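Local coordinates for protein toll-like receptor 13 (Mus musculus, PDB 4Z0C) that recognises and binds single-stranded bacterial 23S rRNA as an innate immune receptor, signalling through MYD88 and TRAF6 to activate NF-kappa-B, at residues R590-N595 with N613-L618; H569-L574 with L580-T585; Q218-K223 with T236-E241. All coordinates share one frame; numbering follows the deposited sequence.

How the contacts relate
Contacts 1 and 2 lie on the same side of the leucine-rich repeat ectodomain and touch through the Thr585 hydroxyl, which joins segment 580-585 to Asn613 and Ser591. Both are buried. Contact 2 packs repeat 22 on repeat 23 and is wholly apolar across its segments. Contact 1 packs repeat 23 on repeat 24 and mixes a leucine pair with a buried amide. Each also reaches the bound RNA at its margin. Contact 3 links repeats 8 and 9 on the opposite side of the chain's centre, about 65 Å between centres from contact 2. It is partly buried and far from the RNA. Where contact 2 uses an aromatic ring, contact 3 uses a valine-isoleucine pair and a more exposed lysine-glutamine pair.

Contact 1: residues R590-N595 with N613-L618; sequences RSLYLN and NNLESL. With nucleotides of chain D.
Leu592 meets Leu615 and Asn613 with a single methyl group, CD1. The apolar part is small. Leu592 CD1 lies 4.0 Å from Leu615 CD1. CB of Leu615 points off to the side of segment 590-595, and only the end of the chain comes nearer. The same Leu592 methyl sits 4.1 Å from Asn613 ND2, and the two side chains meet at about a right angle.

Polar interactions run alongside this contact. The CG of Asn613 stands beside its own backbone N (chi1 -81°), and the amide is held at both ends. OD1 is hydrogen-bonded to Thr585 OG1, and ND2 to Ile582 O. Such bonding fixes the amide rotation and satisfies a buried polar group. Asn613 holds the consensus asparagine position of its repeat, so this is one step of the asparagine ladder of leucine-rich repeat proteins. Thr585 holds the equivalent place in repeat 23. Its hydroxyl also pairs with Ser591 OG.

Arg590 meets the RNA phosphate through its carbons. Arg590 CG lies 3.5 Å from OP2 of A9 in chain D, and Arg590 CB is 3.7 Å from that same oxygen. The arginine chain bends at chi3 (-139°), and its NH1 forms a salt bridge with Asp587. Arg590 also packs on Phe636 of the second subunit, and Tyr593 on a cytosine base of the RNA.

Short helix 588-591 runs directly into strand 592-594. This strand pairs in parallel with strand 564-566 of the preceding turn. The loop 613-618 follows strand 607-609, and Leu615 N bonds to Asn637 of the next repeat.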
loop_
_atom_site.group_PDB
_atom_site.type_symbol
_atom_site.label_atom_id
_atom_site.label_comp_id
_atom_site.label_asym_id
_atom_site.label_seq_id
_atom_site.Cartn_x
_atom_site.Cartn_y
_atom_site.Cartn_z
ATOM N N ARG A 590 -16.576 -6.246 14.198
ATOM C CA ARG A 590 -15.546 -5.222 14.309
ATOM C C ARG A 590 -15.313 -4.495 12.989
ATOM O O ARG A 590 -15.078 -3.298 12.999
ATOM C CB ARG A 590 -14.229 -5.824 14.798
ATOM C CG ARG A 590 -14.262 -6.317 16.238
ATOM C CD ARG A 590 -12.890 -6.818 16.650
ATOM N NE ARG A 590 -12.982 -8.038 17.438
ATOM C CZ ARG A 590 -12.611 -9.238 17.007
ATOM N NH1 ARG A 590 -12.090 -9.377 15.803
ATOM N NH2 ARG A 590 -12.737 -10.299 17.788
ATOM N N SER A 591 -15.443 -5.193 11.859
ATOM C CA SER A 591 -15.039 -4.622 10.570
ATOM C C SER A 591 -16.184 -4.243 9.643
ATOM O O SER A 591 -15.961 -3.586 8.618
ATOM C CB SER A 591 -14.107 -5.580 9.818
ATOM O OG SER A 591 -14.724 -6.820 9.549
ATOM N N LEU A 592 -17.403 -4.654 9.992
ATOM C CA LEU A 592 -18.540 -4.460 9.098
ATOM C C LEU A 592 -19.790 -4.127 9.881
ATOM O O LEU A 592 -20.112 -4.810 10.840
ATOM C CB LEU A 592 -18.795 -5.736 8.300
ATOM C CG LEU A 592 -19.320 -5.686 6.858
ATOM C CD1 LEU A 592 -20.159 -6.937 6.558
ATOM C CD2 LEU A 592 -20.071 -4.415 6.508
ATOM N N TYR A 593 -20.467 -3.056 9.492
ATOM C CA TYR A 593 -21.802 -2.792 9.986
ATOM C C TYR A 593 -22.704 -2.363 8.856
ATOM O O TYR A 593 -22.376 -1.438 8.122
ATOM C CB TYR A 593 -21.815 -1.727 11.085
ATOM C CG TYR A 593 -23.182 -1.555 11.703
ATOM C CD1 TYR A 593 -24.132 -0.706 11.138
ATOM C CD2 TYR A 593 -23.538 -2.270 12.837
ATOM C CE1 TYR A 593 -25.396 -0.573 11.697
ATOM C CE2 TYR A 593 -24.794 -2.144 13.398
ATOM C CZ TYR A 593 -25.714 -1.297 12.829
ATOM O OH TYR A 593 -26.954 -1.182 13.412
ATOM N N LEU A 594 -23.855 -3.021 8.750
ATOM C CA LEU A 594 -24.870 -2.682 7.762
ATOM C C LEU A 594 -26.181 -2.429 8.505
ATOM O O LEU A 594 -26.638 -3.288 9.260
ATOM C CB LEU A 594 -25.049 -3.829 6.754
ATOM C CG LEU A 594 -23.802 -4.356 6.030
ATOM C CD1 LEU A 594 -24.124 -5.582 5.186
ATOM C CD2 LEU A 594 -23.203 -3.290 5.152
ATOM N N ASN A 595 -26.748 -1.235 8.339
ATOM C CA ASN A 595 -28.029 -0.902 8.948
ATOM C C ASN A 595 -29.053 -1.958 8.553
ATOM O O ASN A 595 -29.018 -2.480 7.433
ATOM C CB ASN A 595 -28.484 0.493 8.504
ATOM C CG ASN A 595 -29.819 0.921 9.130
ATOM O OD1 ASN A 595 -30.876 0.365 8.808
ATOM N ND2 ASN A 595 -29.776 1.930 10.007
ATOM N N ASN A 613 -16.104 -12.285 5.318
ATOM C CA ASN A 613 -16.308 -11.256 6.317
ATOM C C ASN A 613 -16.407 -11.875 7.690
ATOM O O ASN A 613 -16.654 -11.167 8.662
ATOM C CB ASN A 613 -17.565 -10.468 6.021
ATOM C CG ASN A 613 -17.342 -9.416 4.985
ATOM O OD1 ASN A 613 -16.391 -8.656 5.075
ATOM N ND2 ASN A 613 -18.201 -9.376 3.976
ATOM N N ASN A 614 -16.217 -13.193 7.768
ATOM C CA ASN A 614 -16.359 -13.904 9.038
ATOM C C ASN A 614 -17.646 -13.603 9.804
ATOM O O ASN A 614 -17.643 -13.552 11.031
ATOM C CB ASN A 614 -15.136 -13.659 9.924
ATOM C CG ASN A 614 -14.047 -14.701 9.733
ATOM O OD1 ASN A 614 -13.467 -15.178 10.706
ATOM N ND2 ASN A 614 -13.788 -15.084 8.488
ATOM N N LEU A 615 -18.737 -13.392 9.074
ATOM C CA LEU A 615 -20.062 -13.178 9.667
ATOM C C LEU A 615 -20.474 -14.366 10.538
ATOM O O LEU A 615 -20.290 -15.518 10.146
ATOM C CB LEU A 615 -21.100 -13.002 8.559
ATOM C CG LEU A 615 -21.549 -11.623 8.058
ATOM C CD1 LEU A 615 -20.572 -10.513 8.387
ATOM C CD2 LEU A 615 -21.854 -11.678 6.542
ATOM N N GLU A 616 -21.061 -14.089 11.701
ATOM C CA GLU A 616 -21.463 -15.152 12.622
ATOM C C GLU A 616 -22.979 -15.441 12.561
ATOM O O GLU A 616 -23.425 -16.556 12.839
ATOM C CB GLU A 616 -21.006 -14.809 14.047
ATOM C CG GLU A 616 -20.251 -15.945 14.717
ATOM C CD GLU A 616 -18.742 -15.743 14.666
ATOM O OE1 GLU A 616 -18.323 -14.661 14.214
ATOM O OE2 GLU A 616 -17.978 -16.666 15.040
ATOM N N SER A 617 -23.748 -14.434 12.160
ATOM C CA SER A 617 -25.203 -14.517 12.066
ATOM C C SER A 617 -25.661 -13.615 10.933
ATOM O O SER A 617 -24.872 -12.848 10.393
ATOM C CB SER A 617 -25.867 -14.022 13.359
ATOM O OG SER A 617 -25.228 -14.554 14.499
ATOM N N LEU A 618 -26.947 -13.680 10.608
ATOM C CA LEU A 618 -27.535 -12.790 9.612
ATOM C C LEU A 618 -28.611 -11.893 10.245
ATOM O O LEU A 618 -29.337 -12.320 11.137
ATOM C CB LEU A 618 -28.119 -13.618 8.468
ATOM C CG LEU A 618 -27.372 -13.763 7.125
ATOM C CD1 LEU A 618 -25.837 -13.735 7.252
ATOM C CD2 LEU A 618 -27.850 -15.040 6.413
ATOM P P A D 9 -12.724 -2.915 18.163
ATOM O OP1 A D 9 -12.655 -3.805 19.354
ATOM O OP2 A D 9 -13.801 -2.967 17.153
ATOM O "O5'" A D 9 -12.687 -1.423 18.714
ATOM C "C5'" A D 9 -12.708 -0.342 17.796
ATOM C "C4'" A D 9 -12.353 0.959 18.450
ATOM O "O4'" A D 9 -10.922 0.995 18.711
ATOM C "C3'" A D 9 -12.675 2.188 17.613
ATOM O "O3'" A D 9 -13.187 3.207 18.468
ATOM C "C2'" A D 9 -11.313 2.590 17.035
ATOM O "O2'" A D 9 -11.179 3.966 16.748
ATOM C "C1'" A D 9 -10.349 2.145 18.130
ATOM N N9 A D 9 -9.019 1.757 17.641
ATOM C C8 A D 9 -8.727 0.917 16.587
ATOM N N7 A D 9 -7.444 0.716 16.387
ATOM C C5 A D 9 -6.838 1.467 17.390
ATOM C C6 A D 9 -5.483 1.688 17.727
ATOM N N6 A D 9 -4.456 1.135 17.060
ATOM N N1 A D 9 -5.217 2.500 18.792
ATOM C C2 A D 9 -6.252 3.043 19.447
ATOM N N3 A D 9 -7.560 2.910 19.214
ATOM C C4 A D 9 -7.795 2.105 18.169
#

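Contact 2: residues H569-L574 with L580-T585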
loop_
_atom_site.group_PDB
_atom_site.type_symbol
_atom_site.label_atom_id
_atom_site.label_comp_id
_atom_site.label_asym_id
_atom_site.label_seq_id
_atom_site.Cartn_x
_atom_site.Cartn_y
_atom_site.Cartn_z
ATOM N N HIS A 569 -28.580 5.127 5.957
ATOM C CA HIS A 569 -29.272 4.738 4.728
ATOM C C HIS A 569 -28.507 5.182 3.484
ATOM O O HIS A 569 -29.068 5.760 2.546
ATOM C CB HIS A 569 -30.709 5.248 4.737
ATOM C CG HIS A 569 -31.613 4.446 5.624
ATOM N ND1 HIS A 569 -32.634 5.008 6.360
ATOM C CD2 HIS A 569 -31.631 3.120 5.906
ATOM C CE1 HIS A 569 -33.251 4.061 7.047
ATOM N NE2 HIS A 569 -32.659 2.908 6.793
ATOM N N GLN A 570 -27.215 4.861 3.494
ATOM C CA GLN A 570 -26.259 5.283 2.472
ATOM C C GLN A 570 -26.575 4.811 1.056
ATOM O O GLN A 570 -26.208 5.482 0.099
ATOM C CB GLN A 570 -24.848 4.843 2.867
ATOM C CG GLN A 570 -24.181 5.766 3.882
ATOM C CD GLN A 570 -24.352 5.352 5.345
ATOM O OE1 GLN A 570 -25.192 4.516 5.698
ATOM N NE2 GLN A 570 -23.533 5.950 6.210
ATOM N N PHE A 571 -27.249 3.668 0.918
ATOM C CA PHE A 571 -27.547 3.126 -0.408
ATOM C C PHE A 571 -28.851 3.644 -1.016
ATOM O O PHE A 571 -29.182 3.300 -2.142
ATOM C CB PHE A 571 -27.536 1.590 -0.403
ATOM C CG PHE A 571 -26.175 1.001 -0.161
ATOM C CD1 PHE A 571 -25.027 1.771 -0.354
ATOM C CD2 PHE A 571 -26.037 -0.305 0.274
ATOM C CE1 PHE A 571 -23.771 1.239 -0.114
ATOM C CE2 PHE A 571 -24.783 -0.844 0.517
ATOM C CZ PHE A 571 -23.652 -0.074 0.327
ATOM N N ASP A 572 -29.570 4.496 -0.292
ATOM C CA ASP A 572 -30.854 5.001 -0.787
ATOM C C ASP A 572 -30.842 5.670 -2.158
ATOM O O ASP A 572 -31.814 5.537 -2.907
ATOM C CB ASP A 572 -31.532 5.907 0.239
ATOM C CG ASP A 572 -32.332 5.129 1.278
ATOM O OD1 ASP A 572 -32.157 3.891 1.375
ATOM O OD2 ASP A 572 -33.121 5.771 2.015
ATOM N N PRO A 573 -29.757 6.393 -2.501
ATOM C CA PRO A 573 -29.734 6.989 -3.844
ATOM C C PRO A 573 -29.485 5.982 -4.962
ATOM O O PRO A 573 -29.775 6.309 -6.110
ATOM C CB PRO A 573 -28.558 7.979 -3.770
ATOM C CG PRO A 573 -28.369 8.248 -2.305
ATOM C CD PRO A 573 -28.694 6.961 -1.642
ATOM N N LEU A 574 -28.973 4.797 -4.632
ATOM C CA LEU A 574 -28.523 3.830 -5.639
ATOM C C LEU A 574 -29.631 2.974 -6.258
ATOM O O LEU A 574 -29.579 1.745 -6.197
ATOM C CB LEU A 574 -27.454 2.914 -5.042
ATOM C CG LEU A 574 -26.238 3.579 -4.392
ATOM C CD1 LEU A 574 -25.225 2.511 -3.998
ATOM C CD2 LEU A 574 -25.600 4.627 -5.320
ATOM N N LEU A 580 -23.316 -5.325 -6.051
ATOM C CA LEU A 580 -22.686 -4.769 -4.860
ATOM C C LEU A 580 -21.722 -5.785 -4.261
ATOM O O LEU A 580 -22.094 -6.927 -4.038
ATOM C CB LEU A 580 -23.750 -4.405 -3.819
ATOM C CG LEU A 580 -23.189 -3.980 -2.465
ATOM C CD1 LEU A 580 -22.380 -2.740 -2.681
ATOM C CD2 LEU A 580 -24.304 -3.723 -1.463
ATOM N N ASP A 581 -20.478 -5.384 -4.022
ATOM C CA ASP A 581 -19.522 -6.251 -3.330
ATOM C C ASP A 581 -18.907 -5.569 -2.090
ATOM O O ASP A 581 -18.270 -4.519 -2.189
ATOM C CB ASP A 581 -18.426 -6.712 -4.288
ATOM C CG ASP A 581 -17.422 -7.665 -3.636
ATOM O OD1 ASP A 581 -16.697 -7.263 -2.704
ATOM O OD2 ASP A 581 -17.309 -8.814 -4.090
ATOM N N ILE A 582 -19.128 -6.178 -0.927
ATOM C CA ILE A 582 -18.497 -5.776 0.320
ATOM C C ILE A 582 -17.877 -6.996 0.990
ATOM O O ILE A 582 -18.255 -7.390 2.109
ATOM C CB ILE A 582 -19.497 -5.140 1.285
ATOM C CG1 ILE A 582 -20.422 -4.204 0.516
ATOM C CG2 ILE A 582 -18.741 -4.383 2.371
ATOM C CD1 ILE A 582 -21.429 -3.495 1.375
ATOM N N SER A 583 -16.931 -7.596 0.283
ATOM C CA SER A 583 -16.272 -8.802 0.752
ATOM C C SER A 583 -14.908 -8.481 1.321
ATOM O O SER A 583 -14.325 -7.461 0.986
ATOM C CB SER A 583 -16.126 -9.798 -0.401
ATOM O OG SER A 583 -17.388 -10.022 -1.007
ATOM N N GLY A 584 -14.413 -9.353 2.191
ATOM C CA GLY A 584 -13.029 -9.303 2.615
ATOM C C GLY A 584 -12.684 -8.349 3.753
ATOM O O GLY A 584 -11.529 -7.990 3.885
ATOM N N THR A 585 -13.655 -7.930 4.567
ATOM C CA THR A 585 -13.327 -7.168 5.772
ATOM C C THR A 585 -12.765 -8.091 6.851
ATOM O O THR A 585 -12.010 -7.656 7.709
ATOM C CB THR A 585 -14.516 -6.345 6.312
ATOM O OG1 THR A 585 -15.437 -7.194 7.032
ATOM C CG2 THR A 585 -15.223 -5.620 5.169
#
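Phe571 reaches from one repeat into the next, where Leu580 and Ile582 receive its ring. Its CB points toward segment 580-585, and CG is set beside the backbone N, anti to the carbonyl carbon (chi1 -67°). The CE2 corner comes nearest, 3.5 Å from Leu580 CD2. That methyl arrives from the opposite direction and obliquely to the ring. At the tip, Phe571 CZ is 4.1 Å from the same Leu580 CD2. Phe571 CZ also has Ile582 CD1 at 4.2 Å, and this methyl lies at the ring edge, near its plane. Leu556, Leu566 and Leu598 also pack on the phenylalanine side chain.

The contact belongs to the hydrophobic core of a leucine-rich repeat solenoid. Phe571 occupies the consensus phenylalanine position late in repeat 22. Leu580 and Ile582 are the inward-pointing consensus positions at the strand of repeat 23. Parallel strand 579-581 lies between strands 555-557 and 607-609.

Two type I turns in succession, from His569 to Asp572 and from Phe571 to Leu574, present the phenylalanine. The first is closed by Asp572 N to His569 O at 3.1 Å. The second is closed by Leu574 N to Phe571 O at 2.9 Å.

Asp581 alternates with the core residues and faces the other way. Its OD1 accepts from Ser583 N at 3.0 Å with an N-H...O angle of 150°, an Asx turn. The donor comes from above the carboxylate plane, 48° out of it. Asp581 OD2 hydrogen-bonds to N6 of an adenine base of the bound RNA, and Ser583 packs on a guanine base.

Contact 3: residues Q218-K223 with T236-E241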
loop_
_atom_site.group_PDB
_atom_site.type_symbol
_atom_site.label_atom_id
_atom_site.label_comp_id
_atom_site.label_asym_id
_atom_site.label_seq_id
_atom_site.Cartn_x
_atom_site.Cartn_y
_atom_site.Cartn_z
ATOM N N GLN A 218 22.777 -24.255 -43.256
ATOM C CA GLN A 218 23.156 -23.934 -44.635
ATOM C C GLN A 218 22.219 -24.590 -45.637
ATOM O O GLN A 218 21.987 -24.082 -46.735
ATOM C CB GLN A 218 24.566 -24.443 -44.908
ATOM C CG GLN A 218 25.668 -23.513 -44.501
ATOM C CD GLN A 218 27.002 -24.226 -44.406
ATOM O OE1 GLN A 218 27.255 -24.965 -43.450
ATOM N NE2 GLN A 218 27.850 -24.041 -45.419
ATOM N N ASN A 219 21.704 -25.744 -45.239
ATOM C CA ASN A 219 20.842 -26.569 -46.066
ATOM C C ASN A 219 19.405 -26.045 -46.063
ATOM O O ASN A 219 18.589 -26.480 -45.255
ATOM C CB ASN A 219 20.876 -27.984 -45.495
ATOM C CG ASN A 219 20.916 -29.048 -46.553
ATOM O OD1 ASN A 219 20.538 -28.822 -47.704
ATOM N ND2 ASN A 219 21.375 -30.232 -46.169
ATOM N N VAL A 220 19.082 -25.124 -46.966
ATOM C CA VAL A 220 17.774 -24.475 -46.942
ATOM C C VAL A 220 17.041 -24.621 -48.264
ATOM O O VAL A 220 17.588 -24.314 -49.319
ATOM C CB VAL A 220 17.904 -22.968 -46.675
ATOM C CG1 VAL A 220 16.522 -22.340 -46.579
ATOM C CG2 VAL A 220 18.703 -22.708 -45.405
ATOM N N TYR A 221 15.798 -25.081 -48.221
ATOM C CA TYR A 221 15.030 -25.222 -49.446
ATOM C C TYR A 221 13.554 -24.986 -49.200
ATOM O O TYR A 221 12.888 -25.801 -48.553
ATOM C CB TYR A 221 15.230 -26.615 -50.056
ATOM C CG TYR A 221 14.603 -26.773 -51.427
ATOM C CD1 TYR A 221 15.291 -26.382 -52.576
ATOM C CD2 TYR A 221 13.327 -27.316 -51.576
ATOM C CE1 TYR A 221 14.726 -26.523 -53.836
ATOM C CE2 TYR A 221 12.753 -27.466 -52.837
ATOM C CZ TYR A 221 13.461 -27.068 -53.963
ATOM O OH TYR A 221 12.901 -27.207 -55.215
ATOM N N LEU A 222 13.035 -23.906 -49.779
ATOM C CA LEU A 222 11.684 -23.448 -49.461
ATOM C C LEU A 222 10.759 -23.284 -50.682
ATOM O O LEU A 222 9.651 -22.761 -50.541
ATOM C CB LEU A 222 11.752 -22.125 -48.680
ATOM C CG LEU A 222 12.581 -22.055 -47.384
ATOM C CD1 LEU A 222 12.558 -20.639 -46.836
ATOM C CD2 LEU A 222 12.106 -23.050 -46.326
ATOM N N LYS A 223 11.223 -23.698 -51.867
ATOM C CA LYS A 223 10.429 -23.656 -53.114
ATOM C C LYS A 223 9.048 -24.245 -52.933
ATOM O O LYS A 223 8.031 -23.719 -53.412
ATOM C CB LYS A 223 11.146 -24.451 -54.213
ATOM C CG LYS A 223 10.214 -25.112 -55.236
ATOM C CD LYS A 223 10.070 -24.299 -56.508
ATOM C CE LYS A 223 10.030 -25.209 -57.726
ATOM N NZ LYS A 223 10.900 -24.716 -58.836
ATOM N N THR A 236 17.866 -17.637 -34.936
ATOM C CA THR A 236 18.316 -18.811 -35.677
ATOM C C THR A 236 19.550 -18.474 -36.489
ATOM O O THR A 236 19.532 -17.538 -37.292
ATOM C CB THR A 236 17.243 -19.309 -36.633
ATOM O OG1 THR A 236 16.084 -19.687 -35.883
ATOM C CG2 THR A 236 17.753 -20.503 -37.418
ATOM N N VAL A 237 20.621 -19.232 -36.282
ATOM C CA VAL A 237 21.849 -18.963 -37.006
ATOM C C VAL A 237 21.768 -19.593 -38.393
ATOM O O VAL A 237 21.934 -20.799 -38.553
ATOM C CB VAL A 237 23.079 -19.500 -36.262
ATOM C CG1 VAL A 237 24.312 -18.665 -36.631
ATOM C CG2 VAL A 237 22.852 -19.427 -34.770
ATOM N N ILE A 238 21.533 -18.760 -39.398
ATOM C CA ILE A 238 21.325 -19.246 -40.749
ATOM C C ILE A 238 22.217 -18.510 -41.750
ATOM O O ILE A 238 22.299 -17.285 -41.741
ATOM C CB ILE A 238 19.850 -19.084 -41.153
ATOM C CG1 ILE A 238 19.617 -19.583 -42.572
ATOM C CG2 ILE A 238 19.403 -17.629 -41.027
ATOM C CD1 ILE A 238 18.168 -19.585 -42.945
ATOM N N LYS A 239 22.921 -19.263 -42.583
ATOM C CA LYS A 239 23.727 -18.656 -43.635
ATOM C C LYS A 239 22.783 -18.028 -44.663
ATOM O O LYS A 239 22.264 -18.719 -45.535
ATOM C CB LYS A 239 24.629 -19.711 -44.289
ATOM C CG LYS A 239 25.510 -19.186 -45.414
ATOM C CD LYS A 239 26.528 -20.228 -45.872
ATOM C CE LYS A 239 27.137 -19.863 -47.226
ATOM N NZ LYS A 239 28.058 -20.922 -47.725
ATOM N N LEU A 240 22.569 -16.720 -44.562
ATOM C CA LEU A 240 21.548 -16.046 -45.368
ATOM C C LEU A 240 21.755 -16.083 -46.892
ATOM O O LEU A 240 20.799 -15.877 -47.646
ATOM C CB LEU A 240 21.345 -14.601 -44.896
ATOM C CG LEU A 240 20.387 -14.464 -43.702
ATOM C CD1 LEU A 240 21.137 -14.258 -42.386
ATOM C CD2 LEU A 240 19.360 -13.371 -43.926
ATOM N N GLU A 241 22.981 -16.349 -47.348
ATOM C CA GLU A 241 23.245 -16.510 -48.782
ATOM C C GLU A 241 22.470 -17.694 -49.376
ATOM O O GLU A 241 22.077 -17.667 -50.545
ATOM C CB GLU A 241 24.737 -16.699 -49.043
ATOM C CG GLU A 241 25.575 -15.455 -48.809
ATOM C CD GLU A 241 26.026 -15.318 -47.368
ATOM O OE1 GLU A 241 25.831 -16.281 -46.598
ATOM O OE2 GLU A 241 26.581 -14.254 -47.006
#
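The amide of Gln218 is the flat group that touches across this contact. As modelled, its NH2 end lies nearer Lys239: Gln218 NE2 is 4.1 Å from Lys239 CD and 3.9 Å from Lys239 NZ. The ring of Tyr221 takes no part in the contact with 236-241. One face has the backbone N of Lys223 4.1 Å above its plane, offset toward the rim. The same ring meets that of His247, with planes at about 60°.

Behind the amide, the methylenes do most of the touching. Gln218 CG lies 3.7 Å from Lys239 CD and 3.9 Å from Lys239 CB. The lysine chain is extended throughout, with CG anti to the backbone N (chi1 180°), which lays it across the glutamine at a slant.

Deeper in, Val220 CG2 is 4.0 Å from Ile238 CD1. The isoleucine starts off to the side, but its extended CG1 branch (chi2 174°) carries CD1 to the valine. Leu194 and Leu243 pack on the isoleucine and valine respectively.

Repeats 8 and 9 of the solenoid are joined here, on the side away from the main run of parallel strands. Strand 220-221 pairs with strand 194-195 of the previous turn. Val237 and Lys239 share backbone hydrogen bonds with Ile217, the residue just before segment 218-223, and Gln218 O bonds to Asn242 ND2.

Across the side chains, the contact is one of dispersion. No polar bond is assigned between Gln218 and Lys239, so they meet mainly methylene on methylene. Gln218 is exposed and Lys239 partly so, which suits a contact at the edge of the core.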